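Local atomic coordinates of V-type ATP synthase alpha chain (Thermoplasma volcanium, PDB entry 4O1S), a protein that is an intein belonging to the A subunit of an archaeal V-type ATPase, with a largely beta splicing domain of the Hint (hedgehog/intein) class. Residues Gly60-Ser65 / Ser125-Thr130. Sequence-based numbering, arbitrary orientation.
Sequences GTIVRS and SASEAT
Ser127 O accepts a hydrogen bond from the hydroxyl of Tyr57 and lies 3.5 Å from Gly60 O, a second acceptor to which it cannot bond directly. The pair illustrates how beta-hairpins of the mainly beta Hint fold can meet near their ends, a turn and the start of a strand against a loop. Gly60 belongs to the tight turn between strands 43-58 and 61-75, whereas Ser127 lies in the loop joining strands 118-122 and 129-141 of another sheet. Tyr57 lies on strand 43-58, so its hydroxyl ties the loop to the strand paired with 61-75, and the Ala129 side chain also touches Tyr57.

The two backbones stay apart, with 6.3 Å between Ile62 CA and Ser127 CA, and side chains bridge the interval. Ile62 directs its CB at the loop, and Ser127 answers in kind. CB, CG1 and CD1 of the isoleucine do the touching, while CG2 lies farther off: CD1 approaches to 3.7 Å from Ser127 OG, and CG1 lies 4.0 Å from Ser127 CB. Hydroxymethyl group and aliphatic arm thus meet in van der Waals contact. Rotation about the first bond of Ser127 places OG opposite the carbonyl carbon and next to the backbone N (chi1 -53°), which carries the hydroxyl over to the isoleucine. Val122 of the strand leading into the loop touches both residues, and Tyr55 packs against Ile62 from its own hairpin.

Only small areas are involved, at the surface of the chain, and the loop also contains an internal hydrogen bond. Two residues apart, Ala126 N and Glu128 OE1 are joined at 2.8 Å. The bond is bent, with an N-H...O angle of 138°. Ala126 N approaches OE1 from above the Glu128 carboxylate, 44° out of its plane.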
loop_
_atom_site.group_PDB
_atom_site.type_symbol
_atom_site.label_atom_id
_atom_site.label_comp_id
_atom_site.label_asym_id
_atom_site.label_seq_id
_atom_site.Cartn_x
_atom_site.Cartn_y
_atom_site.Cartn_z
ATOM N N GLY A 60 0.991 8.926 15.318
ATOM C CA GLY A 60 2.433 8.885 15.142
ATOM C C GLY A 60 2.962 7.503 15.425
ATOM O O GLY A 60 4.174 7.256 15.531
ATOM N N THR A 61 2.028 6.573 15.536
ATOM C CA THR A 61 2.365 5.285 16.091
ATOM C C THR A 61 2.008 4.137 15.179
ATOM O O THR A 61 0.873 4.037 14.719
ATOM C CB THR A 61 1.651 5.099 17.415
ATOM O OG1 THR A 61 1.386 6.394 17.989
ATOM C CG2 THR A 61 2.522 4.276 18.332
ATOM N N ILE A 62 2.993 3.282 14.922
ATOM C CA ILE A 62 2.733 2.005 14.289
ATOM C C ILE A 62 1.873 1.121 15.192
ATOM O O ILE A 62 2.157 0.934 16.367
ATOM C CB ILE A 62 4.027 1.251 13.942
ATOM C CG1 ILE A 62 4.380 1.470 12.475
ATOM C CG2 ILE A 62 3.855 -0.253 14.148
ATOM C CD1 ILE A 62 5.349 0.425 11.921
ATOM N N VAL A 63 0.812 0.573 14.624
ATOM C CA VAL A 63 -0.059 -0.323 15.350
ATOM C C VAL A 63 -0.102 -1.660 14.615
ATOM O O VAL A 63 0.370 -1.783 13.483
ATOM C CB VAL A 63 -1.451 0.278 15.416
ATOM C CG1 VAL A 63 -1.379 1.651 16.018
ATOM C CG2 VAL A 63 -2.011 0.394 14.031
ATOM N N ARG A 64 -0.637 -2.679 15.259
ATOM C CA ARG A 64 -0.874 -3.925 14.558
ATOM C C ARG A 64 -2.297 -3.899 14.015
ATOM O O ARG A 64 -3.205 -3.254 14.585
ATOM C CB ARG A 64 -0.672 -5.127 15.481
ATOM C CG ARG A 64 0.744 -5.667 15.487
ATOM C CD ARG A 64 1.196 -6.146 16.886
ATOM N NE ARG A 64 2.660 -6.090 17.036
ATOM C CZ ARG A 64 3.334 -5.086 17.606
ATOM N NH1 ARG A 64 2.700 -4.037 18.121
ATOM N NH2 ARG A 64 4.656 -5.131 17.669
ATOM N N SER A 65 -2.485 -4.593 12.901
ATOM C CA SER A 65 -3.773 -4.623 12.237
ATOM C C SER A 65 -3.987 -6.023 11.701
ATOM O O SER A 65 -3.019 -6.731 11.381
ATOM C CB SER A 65 -3.754 -3.625 11.089
ATOM O OG SER A 65 -4.978 -2.938 10.983
ATOM N N SER A 125 13.805 2.902 12.851
ATOM C CA SER A 125 14.297 3.033 14.215
ATOM C C SER A 125 13.190 2.908 15.268
ATOM O O SER A 125 13.177 1.942 16.036
ATOM C CB SER A 125 15.043 4.363 14.361
ATOM O OG SER A 125 15.295 4.678 15.724
ATOM N N ALA A 126 12.263 3.875 15.282
ATOM C CA ALA A 126 11.239 3.980 16.331
ATOM C C ALA A 126 9.885 4.322 15.740
ATOM O O ALA A 126 9.004 4.838 16.434
ATOM C CB ALA A 126 11.634 5.036 17.375
ATOM N N SER A 127 9.740 4.052 14.448
ATOM C CA SER A 127 8.505 4.357 13.728
ATOM C C SER A 127 8.130 5.836 13.770
ATOM O O SER A 127 6.940 6.179 13.766
ATOM C CB SER A 127 7.360 3.491 14.235
ATOM O OG SER A 127 7.755 2.131 14.173
ATOM N N GLU A 128 9.151 6.700 13.795
ATOM C CA GLU A 128 8.936 8.135 13.769
ATOM C C GLU A 128 8.333 8.542 12.419
ATOM O O GLU A 128 8.735 8.040 11.357
ATOM C CB GLU A 128 10.236 8.922 14.023
ATOM C CG GLU A 128 11.052 8.517 15.230
ATOM C CD GLU A 128 12.225 7.610 14.876
ATOM O OE1 GLU A 128 11.992 6.496 14.349
ATOM O OE2 GLU A 128 13.382 8.013 15.132
ATOM N N ALA A 129 7.357 9.444 12.481
ATOM C CA ALA A 129 6.786 10.043 11.289
ATOM C C ALA A 129 7.889 10.725 10.539
ATOM O O ALA A 129 8.480 11.666 11.055
ATOM C CB ALA A 129 5.716 11.074 11.646
ATOM N N THR A 130 8.175 10.250 9.329
ATOM C CA THR A 130 9.062 10.995 8.469
ATOM C C THR A 130 8.378 11.405 7.166
ATOM O O THR A 130 7.513 10.695 6.670
ATOM C CB THR A 130 10.419 10.272 8.242
ATOM O OG1 THR A 130 10.460 9.674 6.947
ATOM C CG2 THR A 130 10.676 9.242 9.313
#